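Local coordinates for protein rutinosidase (Aspergillus niger, PDB 6I1A) that hydrolyses beta-glycosidic bonds as a family 5 glycoside hydrolase, named for cleaving rutinosides and probably also acting as an exo-1,3-beta-glucanase, at residues 30-35 with 135-140; 54-57 with 62-65; 95-100 with 148-153; 100-103 with 109-112. All coordinates share one frame; numbering follows the deposited sequence.

Interaction 1. Residues 30-35 with 135-140. With EDO (1,2-ethanediol), chain M.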
loop_
_atom_site.group_PDB
_atom_site.type_symbol
_atom_site.label_atom_id
_atom_site.label_comp_id
_atom_site.label_asym_id
_atom_site.label_seq_id
_atom_site.Cartn_x
_atom_site.Cartn_y
_atom_site.Cartn_z
ATOM N N TRP A 30 -15.165 -0.480 25.802
ATOM C CA TRP A 30 -15.711 -0.954 27.107
ATOM C C TRP A 30 -14.775 -0.500 28.223
ATOM O O TRP A 30 -15.162 0.372 29.038
ATOM C CB TRP A 30 -15.913 -2.444 27.084
ATOM C CG TRP A 30 -16.343 -3.044 28.389
ATOM C CD1 TRP A 30 -17.219 -2.527 29.323
ATOM C CD2 TRP A 30 -15.949 -4.323 28.900
ATOM N NE1 TRP A 30 -17.371 -3.396 30.373
ATOM C CE2 TRP A 30 -16.600 -4.517 30.143
ATOM C CE3 TRP A 30 -15.093 -5.324 28.444
ATOM C CZ2 TRP A 30 -16.423 -5.690 30.872
ATOM C CZ3 TRP A 30 -14.910 -6.441 29.201
ATOM C CH2 TRP A 30 -15.580 -6.651 30.386
ATOM N N LEU A 31 -13.564 -1.030 28.226
ATOM C CA LEU A 31 -12.520 -0.653 29.203
ATOM C C LEU A 31 -11.555 0.402 28.644
ATOM O O LEU A 31 -10.737 0.917 29.413
ATOM C CB LEU A 31 -11.787 -1.909 29.683
ATOM C CG LEU A 31 -12.697 -2.999 30.228
ATOM C CD1 LEU A 31 -11.906 -4.222 30.696
ATOM C CD2 LEU A 31 -13.591 -2.459 31.373
ATOM N N GLU A 32 -11.668 0.751 27.372
ATOM C CA GLU A 32 -10.972 1.882 26.760
ATOM C C GLU A 32 -11.993 2.640 25.914
ATOM O O GLU A 32 -12.814 1.930 25.258
ATOM C CB GLU A 32 -9.780 1.392 25.927
ATOM C CG GLU A 32 -10.069 0.331 24.856
ATOM C CD GLU A 32 -10.581 0.812 23.522
ATOM O OE1 GLU A 32 -11.383 0.099 22.926
ATOM O OE2 GLU A 32 -10.084 1.867 23.041
ATOM N N GLN A 33 -11.919 3.943 25.889
ATOM C CA GLN A 33 -13.046 4.744 25.303
ATOM C C GLN A 33 -12.552 5.412 24.021
ATOM O O GLN A 33 -11.420 5.909 23.967
ATOM C CB GLN A 33 -13.523 5.820 26.294
ATOM C CG GLN A 33 -13.777 5.278 27.699
ATOM C CD GLN A 33 -14.670 4.081 27.725
ATOM O OE1 GLN A 33 -15.646 3.923 26.954
ATOM N NE2 GLN A 33 -14.397 3.160 28.647
ATOM N N GLU A 34 -13.460 5.479 23.012
ATOM C CA GLU A 34 -13.164 6.172 21.758
ATOM C C GLU A 34 -14.445 6.884 21.264
ATOM O O GLU A 34 -15.501 6.303 21.373
ATOM C CB GLU A 34 -12.724 5.173 20.675
ATOM C CG GLU A 34 -11.505 4.339 21.092
ATOM C CD GLU A 34 -11.113 3.276 20.075
ATOM O OE1 GLU A 34 -11.287 3.560 18.848
ATOM O OE2 GLU A 34 -10.725 2.191 20.488
ATOM N N SER A 35 -14.243 8.031 20.663
ATOM C CA SER A 35 -15.364 8.907 20.221
ATOM C C SER A 35 -16.287 8.201 19.236
ATOM O O SER A 35 -17.501 8.397 19.331
ATOM C CB SER A 35 -14.836 10.167 19.642
ATOM O OG SER A 35 -14.147 9.987 18.416
ATOM N N ASP A 135 -5.360 -7.473 25.997
ATOM C CA ASP A 135 -4.561 -6.511 25.240
ATOM C C ASP A 135 -4.337 -5.255 26.073
ATOM O O ASP A 135 -5.312 -4.596 26.488
ATOM C CB ASP A 135 -5.341 -6.239 23.947
ATOM C CG ASP A 135 -5.036 -4.927 23.271
ATOM O OD1 ASP A 135 -3.897 -4.433 23.263
ATOM O OD2 ASP A 135 -6.017 -4.431 22.629
ATOM N N THR A 136 -3.078 -4.884 26.299
ATOM C CA THR A 136 -2.735 -3.586 26.885
ATOM C C THR A 136 -2.676 -2.563 25.749
ATOM O O THR A 136 -1.608 -2.431 25.108
ATOM C CB THR A 136 -1.482 -3.668 27.766
ATOM O OG1 THR A 136 -0.416 -4.203 27.010
ATOM C CG2 THR A 136 -1.748 -4.599 28.923
ATOM N N HIS A 137 -3.835 -1.956 25.453
ATOM C CA HIS A 137 -4.029 -1.164 24.236
ATOM C C HIS A 137 -3.205 0.110 24.245
ATOM O O HIS A 137 -2.695 0.529 23.186
ATOM C CB HIS A 137 -5.532 -0.858 24.136
ATOM C CG HIS A 137 -6.086 -0.808 22.753
ATOM N ND1 HIS A 137 -6.045 -1.898 21.942
ATOM C CD2 HIS A 137 -6.865 0.136 22.146
ATOM C CE1 HIS A 137 -6.707 -1.598 20.840
ATOM N NE2 HIS A 137 -7.222 -0.383 20.923
ATOM N N SER A 138 -3.029 0.689 25.436
ATOM C CA SER A 138 -2.134 1.829 25.671
ATOM C C SER A 138 -0.992 1.400 26.591
ATOM O O SER A 138 -1.185 0.487 27.402
ATOM C CB SER A 138 -2.871 3.006 26.294
ATOM O OG SER A 138 -3.758 2.591 27.322
ATOM N N LEU A 139 0.108 2.121 26.499
ATOM C CA LEU A 139 1.231 1.961 27.478
ATOM C C LEU A 139 1.648 3.356 27.915
ATOM O O LEU A 139 1.419 4.353 27.236
ATOM C CB LEU A 139 2.420 1.232 26.863
ATOM C CG LEU A 139 2.178 -0.220 26.466
ATOM C CD1 LEU A 139 3.387 -0.775 25.727
ATOM C CD2 LEU A 139 1.814 -1.068 27.693
ATOM N N PRO A 140 2.258 3.454 29.128
ATOM C CA PRO A 140 2.684 4.728 29.664
ATOM C C PRO A 140 3.517 5.544 28.685
ATOM O O PRO A 140 4.452 5.033 28.057
ATOM C CB PRO A 140 3.466 4.329 30.937
ATOM C CG PRO A 140 2.776 3.036 31.377
ATOM C CD PRO A 140 2.486 2.338 30.064
HETATM C C1 EDO M . -18.933 11.458 18.434
HETATM O O1 EDO M . -20.343 11.670 18.430
HETATM C C2 EDO M . -18.589 10.467 17.377
HETATM O O2 EDO M . -19.291 9.249 17.393
HETATM O O HOH W 1 -9.027 0.696 19.011
#
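Glu-32 and His-137 make the nearest backbone approach, their CA atoms 8.0 Å apart, so the segments meet through side chains alone. Residues 30-35 form the loop after strand 22-26, whereas residues 135-140 carry the end of strand 131-136 into its own loop; neighbouring strand 90-95 supplies Pro-94, which touches both Glu-32 and His-137. Glu-32 leans obliquely on the imidazole, OE2 lying 3.8 Å from His-137 CD2 with the carboxylate and ring planes 53° apart. Its chain is bent at chi2 (83°), while its other oxygen, OE1, takes the N-H of Gly-29. Glu-34 comes in from farther along the loop and reaches the same ring through a water, which gives a hydrogen to Glu-34 OE2 (2.7 Å) and lies 2.8 Å from His-137 NE2, in the plane of the ring. On the far nitrogen, His-137 ND1 donates to the syn side of Asp-135 OD2 at 2.6 Å, tilted 28° from the ring plane. Both imidazole nitrogens are thus engaged. Asp-135 fixes the ring's rotation and aims NE2 at the water, giving a polar chain from Asp-135 to Glu-34 at the strand ends where TIM barrels usually hold their active sites.

Interaction 2. Residues 54-57 with 62-65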
loop_
_atom_site.group_PDB
_atom_site.type_symbol
_atom_site.label_atom_id
_atom_site.label_comp_id
_atom_site.label_asym_id
_atom_site.label_seq_id
_atom_site.Cartn_x
_atom_site.Cartn_y
_atom_site.Cartn_z
ATOM N N GLY A 54 -8.582 13.282 27.650
ATOM C CA GLY A 54 -9.242 14.600 27.778
ATOM C C GLY A 54 -10.668 14.460 28.272
ATOM O O GLY A 54 -11.146 15.375 28.974
ATOM N N LEU A 55 -11.402 13.420 27.907
ATOM C CA LEU A 55 -12.745 13.154 28.494
ATOM C C LEU A 55 -12.638 13.042 30.015
ATOM O O LEU A 55 -13.449 13.659 30.768
ATOM C CB LEU A 55 -13.332 11.893 27.866
ATOM C CG LEU A 55 -14.657 11.421 28.435
ATOM C CD1 LEU A 55 -15.510 10.805 27.317
ATOM C CD2 LEU A 55 -14.480 10.457 29.572
ATOM N N CYS A 56 -11.645 12.328 30.505
ATOM C CA CYS A 56 -11.493 12.136 31.962
ATOM C C CYS A 56 -11.085 13.456 32.602
ATOM O O CYS A 56 -11.664 13.778 33.689
ATOM C CB CYS A 56 -10.449 11.059 32.213
ATOM S SG CYS A 56 -10.506 10.346 33.866
ATOM N N GLU A 57 -10.167 14.183 31.995
ATOM C CA GLU A 57 -9.764 15.514 32.493
ATOM C C GLU A 57 -11.018 16.407 32.563
ATOM O O GLU A 57 -11.252 17.114 33.599
ATOM C CB GLU A 57 -8.716 16.137 31.603
ATOM C CG GLU A 57 -8.276 17.535 32.031
ATOM C CD GLU A 57 -6.938 18.006 31.514
ATOM O OE1 GLU A 57 -6.389 17.364 30.658
ATOM O OE2 GLU A 57 -6.448 19.043 32.010
ATOM N N GLN A 62 -15.849 13.491 38.414
ATOM C CA GLN A 62 -16.940 12.623 37.962
ATOM C C GLN A 62 -16.422 11.605 36.914
ATOM O O GLN A 62 -17.178 10.737 36.542
ATOM C CB GLN A 62 -18.080 13.436 37.379
ATOM C CG GLN A 62 -18.821 14.214 38.475
ATOM C CD GLN A 62 -19.329 13.256 39.525
ATOM O OE1 GLN A 62 -18.890 13.260 40.671
ATOM N NE2 GLN A 62 -20.149 12.327 39.106
ATOM N N CYS A 63 -15.155 11.664 36.596
ATOM C CA CYS A 63 -14.616 10.709 35.583
ATOM C C CYS A 63 -14.810 9.283 36.051
ATOM O O CYS A 63 -15.367 8.436 35.297
ATOM C CB CYS A 63 -13.156 11.001 35.302
ATOM S SG CYS A 63 -12.450 9.734 34.208
ATOM N N GLY A 64 -14.367 8.943 37.257
ATOM C CA GLY A 64 -14.502 7.586 37.805
ATOM C C GLY A 64 -15.936 7.088 37.823
ATOM O O GLY A 64 -16.292 6.023 37.314
ATOM N N PRO A 65 -16.863 7.836 38.465
ATOM C CA PRO A 65 -18.243 7.379 38.518
ATOM C C PRO A 65 -18.878 7.133 37.133
ATOM O O PRO A 65 -19.515 6.133 36.975
ATOM C CB PRO A 65 -18.932 8.513 39.292
ATOM C CG PRO A 65 -17.848 9.026 40.204
ATOM C CD PRO A 65 -16.586 8.984 39.350
#
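Cys-56 and Cys-63 are joined by a disulfide that clips helix 52-59 to the first turn of helix 63-73 across a short connection. The SG atoms are 2.1 Å apart, and chi3 of -103° gives the bridge a left-handed twist about the sulfur-sulfur bond, close to the perpendicular turn that disulfides prefer. The two cysteines use the same first torsion: each SG stands anti to its own backbone nitrogen, at -162° in Cys-56 and 174° in Cys-63. That choice swings each sulfur to the side of its carbonyl carbon and lets the pair meet while the CA atoms remain 5.0 Å apart. The CB bond of Cys-63 points at the other helix.

The bridge is buried and supplies all the close contact between the two short segments. Tyr-109, from the loop before helix 113-128, brings its CB against both sulfurs. Leu-55, next to Cys-56, packs on Phe-41 and Trp-42 of helix 39-45, tying the same helical turn to a third helix. Since only six residues separate the cysteines, the covalent link closes a short loop between consecutive helices. The bridge is compact: besides its sulfur contacts, Cys-63 CB rests 3.5 Å from the backbone oxygen Cys-56 O.

Interaction 3. Residues 95-100 with 148-153. With EDO (1,2-ethanediol), chain V; EDO (1,2-ethanediol), chain I.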
loop_
_atom_site.group_PDB
_atom_site.type_symbol
_atom_site.label_atom_id
_atom_site.label_comp_id
_atom_site.label_asym_id
_atom_site.label_seq_id
_atom_site.Cartn_x
_atom_site.Cartn_y
_atom_site.Cartn_z
ATOM N N THR A 95 -7.671 -3.096 26.947
ATOM C CA THR A 95 -7.645 -2.406 28.241
ATOM C C THR A 95 -6.705 -1.210 28.131
ATOM O O THR A 95 -5.735 -1.218 27.330
ATOM C CB THR A 95 -7.193 -3.353 29.348
ATOM O OG1 THR A 95 -5.817 -3.768 29.216
ATOM C CG2 THR A 95 -8.042 -4.596 29.463
ATOM N N THR A 96 -6.938 -0.186 28.959
ATOM C CA THR A 96 -5.904 0.850 29.132
ATOM C C THR A 96 -4.850 0.322 30.116
ATOM O O THR A 96 -5.149 -0.533 30.947
ATOM C CB THR A 96 -6.445 2.178 29.622
ATOM O OG1 THR A 96 -6.829 2.014 30.999
ATOM C CG2 THR A 96 -7.638 2.647 28.805
ATOM N N TYR A 97 -3.673 0.896 30.067
ATOM C CA TYR A 97 -2.637 0.481 31.066
ATOM C C TYR A 97 -3.129 0.833 32.470
ATOM O O TYR A 97 -2.629 0.236 33.437
ATOM C CB TYR A 97 -1.252 1.074 30.803
ATOM C CG TYR A 97 -1.167 2.561 30.865
ATOM C CD1 TYR A 97 -1.153 3.217 32.100
ATOM C CD2 TYR A 97 -1.157 3.351 29.717
ATOM C CE1 TYR A 97 -1.067 4.580 32.185
ATOM C CE2 TYR A 97 -1.103 4.737 29.807
ATOM C CZ TYR A 97 -1.038 5.353 31.055
ATOM O OH TYR A 97 -1.024 6.724 31.144
ATOM N N ALA A 98 -3.986 1.840 32.599
ATOM C CA ALA A 98 -4.436 2.360 33.905
ATOM C C ALA A 98 -5.339 1.353 34.591
ATOM O O ALA A 98 -5.647 1.507 35.800
ATOM C CB ALA A 98 -5.098 3.692 33.728
ATOM N N ALA A 99 -5.844 0.323 33.914
ATOM C CA ALA A 99 -6.557 -0.789 34.542
ATOM C C ALA A 99 -5.577 -1.525 35.488
ATOM O O ALA A 99 -6.035 -2.231 36.427
ATOM C CB ALA A 99 -7.097 -1.722 33.497
ATOM N N TRP A 100 -4.294 -1.480 35.157
ATOM C CA TRP A 100 -3.267 -2.393 35.699
ATOM C C TRP A 100 -2.384 -1.674 36.694
ATOM O O TRP A 100 -1.932 -2.330 37.688
ATOM C CB TRP A 100 -2.477 -3.063 34.563
ATOM C CG TRP A 100 -3.376 -3.794 33.611
ATOM C CD1 TRP A 100 -3.815 -3.339 32.390
ATOM C CD2 TRP A 100 -3.998 -5.065 33.814
ATOM N NE1 TRP A 100 -4.635 -4.253 31.832
ATOM C CE2 TRP A 100 -4.777 -5.327 32.673
ATOM C CE3 TRP A 100 -3.942 -6.044 34.818
ATOM C CZ2 TRP A 100 -5.507 -6.512 32.546
ATOM C CZ3 TRP A 100 -4.674 -7.189 34.677
ATOM C CH2 TRP A 100 -5.449 -7.424 33.547
ATOM N N ILE A 148 -5.888 5.769 21.526
ATOM C CA ILE A 148 -5.792 4.339 21.830
ATOM C C ILE A 148 -4.408 4.025 22.445
ATOM O O ILE A 148 -4.328 3.072 23.239
ATOM C CB ILE A 148 -6.067 3.465 20.617
ATOM C CG1 ILE A 148 -5.224 3.849 19.416
ATOM C CG2 ILE A 148 -7.561 3.544 20.280
ATOM C CD1 ILE A 148 -5.204 2.799 18.287
ATOM N N GLY A 149 -3.358 4.791 22.137
ATOM C CA GLY A 149 -2.001 4.523 22.593
ATOM C C GLY A 149 -1.738 5.105 23.980
ATOM O O GLY A 149 -0.692 4.718 24.565
ATOM N N GLU A 150 -2.558 6.053 24.419
ATOM C CA GLU A 150 -2.563 6.706 25.764
ATOM C C GLU A 150 -3.397 7.989 25.619
ATOM O O GLU A 150 -4.256 8.265 26.464
ATOM C CB GLU A 150 -1.178 7.127 26.270
ATOM C CG GLU A 150 -1.290 7.943 27.575
ATOM C CD GLU A 150 0.061 8.259 28.172
ATOM O OE1 GLU A 150 0.836 9.088 27.660
ATOM O OE2 GLU A 150 0.383 7.603 29.210
ATOM N N ALA A 151 -3.063 8.829 24.653
ATOM C CA ALA A 151 -3.691 10.151 24.434
ATOM C C ALA A 151 -3.243 10.727 23.100
ATOM O O ALA A 151 -2.131 10.448 22.607
ATOM C CB ALA A 151 -3.319 11.112 25.535
ATOM N N THR A 152 -4.116 11.599 22.562
ATOM C CA THR A 152 -3.768 12.336 21.343
ATOM C C THR A 152 -2.471 13.083 21.511
ATOM O O THR A 152 -2.311 13.821 22.536
ATOM C CB THR A 152 -4.908 13.272 20.934
ATOM O OG1 THR A 152 -6.090 12.522 20.831
ATOM C CG2 THR A 152 -4.600 13.959 19.614
ATOM N N GLY A 153 -1.523 12.959 20.604
ATOM C CA GLY A 153 -0.266 13.692 20.633
ATOM C C GLY A 153 0.787 13.087 21.541
ATOM O O GLY A 153 1.880 13.673 21.593
HETATM C C1 EDO V . 1.849 8.162 32.015
HETATM O O1 EDO V . 2.984 8.149 32.925
HETATM C C2 EDO V . 1.472 9.482 31.352
HETATM O O2 EDO V . 2.232 9.889 30.150
HETATM C C1 EDO I . -7.643 10.510 18.280
HETATM O O1 EDO I . -6.473 10.424 19.039
HETATM C C2 EDO I . -7.427 11.374 17.144
HETATM O O2 EDO I . -7.268 12.744 17.505
#
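Tyr-97 gives its phenol proton to Glu-150 in a short hydrogen bond, OH to OE2 2.5 Å, and this single side-chain pair carries the contact. The oxygen receives it on the anti side of the carboxylate, somewhat out of plane. Seen from the tyrosine, OE2 comes in at the ring edge, near the ring plane, and Glu-150 CG follows along that edge, 3.9 Å from Tyr-97 CE2. The carboxylate is turned 63° from the ring.

More partners hold the acid in place. Glu-150 OE2 also meets the N-H of Gly-141, while OE1 pairs with His-154 ND1 and takes a bond of 3.0 Å from O2 of a 1,2-ethanediol probably left from crystallisation. Both oxygens of this buried carboxylate are therefore engaged. The phenol oxygen, too, has a second partner in Ser-106 OG.

Behind the tyrosine, a 3-10 turn sets its backbone: Trp-100 N bonds to Tyr-97 O at 2.9 Å, and Ser-138 OG holds Tyr-97 N. With chi1 at 62°, CG lies between the backbone N and the carbonyl carbon, sending the ring across to the other loop. Farther back, Trp-100 NE1 reaches Thr-95 OG1 (2.9 Å) almost straight, at 173° and in the indole plane, folding the segment back on the strand it leaves.

These loops follow adjacent parallel strands of the TIM barrel, 90-95 and 131-136, and the Tyr-97 to Glu-150 bond ties one to the other. Around them, Trp-53 of helix 52-59 touches both Tyr-97 and Glu-150, and Val-170 of helix 161-179 packs on Tyr-97 and Trp-100.

Interaction 4. Residues 100-103 with 109-112. With NAG (2-acetamido-2-deoxy-beta-D-glucopyranose), chain C; EDO (1,2-ethanediol), chain N.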
loop_
_atom_site.group_PDB
_atom_site.type_symbol
_atom_site.label_atom_id
_atom_site.label_comp_id
_atom_site.label_asym_id
_atom_site.label_seq_id
_atom_site.Cartn_x
_atom_site.Cartn_y
_atom_site.Cartn_z
ATOM N N TRP A 100 -4.294 -1.480 35.157
ATOM C CA TRP A 100 -3.267 -2.393 35.699
ATOM C C TRP A 100 -2.384 -1.674 36.694
ATOM O O TRP A 100 -1.932 -2.330 37.688
ATOM C CB TRP A 100 -2.477 -3.063 34.563
ATOM C CG TRP A 100 -3.376 -3.794 33.611
ATOM C CD1 TRP A 100 -3.815 -3.339 32.390
ATOM C CD2 TRP A 100 -3.998 -5.065 33.814
ATOM N NE1 TRP A 100 -4.635 -4.253 31.832
ATOM C CE2 TRP A 100 -4.777 -5.327 32.673
ATOM C CE3 TRP A 100 -3.942 -6.044 34.818
ATOM C CZ2 TRP A 100 -5.507 -6.512 32.546
ATOM C CZ3 TRP A 100 -4.674 -7.189 34.677
ATOM C CH2 TRP A 100 -5.449 -7.424 33.547
ATOM N N ILE A 101 -2.052 -0.429 36.439
ATOM C CA ILE A 101 -1.168 0.386 37.319
ATOM C C ILE A 101 -1.755 1.765 37.430
ATOM O O ILE A 101 -2.431 2.245 36.504
ATOM C CB ILE A 101 0.258 0.434 36.814
ATOM C CG1 ILE A 101 0.451 1.279 35.569
ATOM C CG2 ILE A 101 0.843 -0.979 36.725
ATOM C CD1 ILE A 101 1.957 1.584 35.268
ATOM N N ASP A 102 -1.510 2.427 38.557
ATOM C CA ASP A 102 -2.035 3.772 38.800
ATOM C C ASP A 102 -0.860 4.722 38.879
ATOM O O ASP A 102 -0.207 4.808 39.984
ATOM C CB ASP A 102 -2.842 3.753 40.090
ATOM C CG ASP A 102 -3.491 5.050 40.398
ATOM O OD1 ASP A 102 -3.115 6.062 39.828
ATOM O OD2 ASP A 102 -4.466 4.998 41.205
ATOM N N LEU A 103 -0.475 5.346 37.793
ATOM C CA LEU A 103 0.675 6.279 37.754
ATOM C C LEU A 103 0.226 7.667 38.143
ATOM O O LEU A 103 -0.814 8.157 37.712
ATOM C CB LEU A 103 1.291 6.317 36.352
ATOM C CG LEU A 103 2.050 5.038 36.020
ATOM C CD1 LEU A 103 2.350 5.006 34.522
ATOM C CD2 LEU A 103 3.336 4.978 36.823
ATOM N N TYR A 109 -8.171 6.972 33.970
ATOM C CA TYR A 109 -8.788 6.526 35.222
ATOM C C TYR A 109 -8.326 5.105 35.575
ATOM O O TYR A 109 -8.370 4.180 34.753
ATOM C CB TYR A 109 -10.315 6.530 35.080
ATOM C CG TYR A 109 -11.049 5.938 36.248
ATOM C CD1 TYR A 109 -10.998 6.560 37.502
ATOM C CD2 TYR A 109 -11.803 4.796 36.111
ATOM C CE1 TYR A 109 -11.661 6.004 38.577
ATOM C CE2 TYR A 109 -12.505 4.253 37.179
ATOM C CZ TYR A 109 -12.433 4.877 38.411
ATOM O OH TYR A 109 -13.110 4.298 39.459
ATOM N N SER A 110 -7.875 4.932 36.842
ATOM C CA SER A 110 -7.570 3.636 37.459
ATOM C C SER A 110 -8.693 3.265 38.437
ATOM O O SER A 110 -8.825 3.969 39.479
ATOM C CB SER A 110 -6.259 3.669 38.203
ATOM O OG SER A 110 -5.151 3.772 37.323
ATOM N N GLY A 111 -9.461 2.242 38.145
ATOM C CA GLY A 111 -10.565 1.802 39.022
ATOM C C GLY A 111 -10.721 0.314 39.046
ATOM O O GLY A 111 -9.722 -0.398 39.111
ATOM N N ASN A 112 -11.953 -0.161 38.894
ATOM C CA ASN A 112 -12.293 -1.596 39.007
ATOM C C ASN A 112 -12.349 -2.289 37.641
ATOM O O ASN A 112 -13.006 -3.348 37.544
ATOM C CB ASN A 112 -13.630 -1.780 39.746
ATOM C CG ASN A 112 -13.510 -1.678 41.237
ATOM O OD1 ASN A 112 -12.454 -1.906 41.796
ATOM N ND2 ASN A 112 -14.580 -1.258 41.875
HETATM C C1 NAG C . -14.503 -1.229 43.305
HETATM C C2 NAG C . -15.291 -0.027 43.778
HETATM C C3 NAG C . -15.506 -0.197 45.306
HETATM C C4 NAG C . -16.065 -1.561 45.718
HETATM C C5 NAG C . -15.203 -2.701 45.146
HETATM C C6 NAG C . -15.694 -4.115 45.552
HETATM C C7 NAG C . -14.764 2.224 42.987
HETATM C C8 NAG C . -13.691 3.276 42.944
HETATM N N2 NAG C . -14.421 1.113 43.593
HETATM O O3 NAG C . -16.370 0.841 45.761
HETATM O O4 NAG C . -16.011 -1.643 47.153
HETATM O O5 NAG C . -15.163 -2.471 43.712
HETATM O O6 NAG C . -17.044 -4.304 45.103
HETATM O O7 NAG C . -15.876 2.337 42.539
HETATM C C1 EDO N . -6.187 -0.161 38.918
HETATM O O1 EDO N . -7.077 0.467 39.812
HETATM C C2 EDO N . -4.785 0.130 39.143
HETATM O O2 EDO N . -4.395 -0.491 40.351
#
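Ser-110 packs against Asp-102 where the loop before helix 113-128 doubles back. Van der Waals contact makes up most of the meeting: Ser-110 OG lies 3.4 Å from Asp-102 CA and 3.6 Å from Asp-102 CB, and Ser-110 CB is 3.7 Å from Asp-102 OD2. The aspartate runs alongside the serine because its CG stands anti to the backbone nitrogen (chi1 -177°).

Among polar groups, Ser-110 OG gives its hydrogen bond to Ala-98 O, although Ile-101 O is also near, at 3.2 Å. Gly-111 O accepts a bond of 2.9 Å from O1 of a 1,2-ethanediol, probably from the crystallisation liquor, whose C2 rests against the backbone carbonyl carbons of Trp-100 and Ile-101. Glu-68 reaches both Tyr-109 OH and Asn-112 N.

One covalent bond leaves the loop: Asn-112 ND2 is joined to C1 of N-acetylglucosamine at 1.4 Å, an N-linked glycan right before helix 113-128. The acetyl methyl C8 of the sugar comes 3.7 Å from Tyr-109 OH.

With its one proton spent on Ala-98 O, the serine hydroxyl ties the returning limb of the loop to the 3-10 turn, while Asp-102 meets the serine by van der Waals contact.

Overall arrangement
Along the chain, interaction 1 opens first and closes a loop in which interactions 2 and 4 are nested; interaction 3 starts inside that loop and ends beyond it. Interactions 1 and 3 are close companions, their centres about 5 Å apart, and adjoin through backbone bonds of Thr-95 with Asp-135 and His-137, at the ends of parallel strands 90-95 and 131-136. Interaction 4 shares Trp-100 with interaction 3, centres about 10 Å apart, and leads outward to the glycosylated surface. Interaction 2, its centre about 14 Å from that of interaction 1, meets interaction 4 at Tyr-109. Together they connect the loops at the C-terminal ends of the barrel strands with the surrounding helices of this family 5 enzyme.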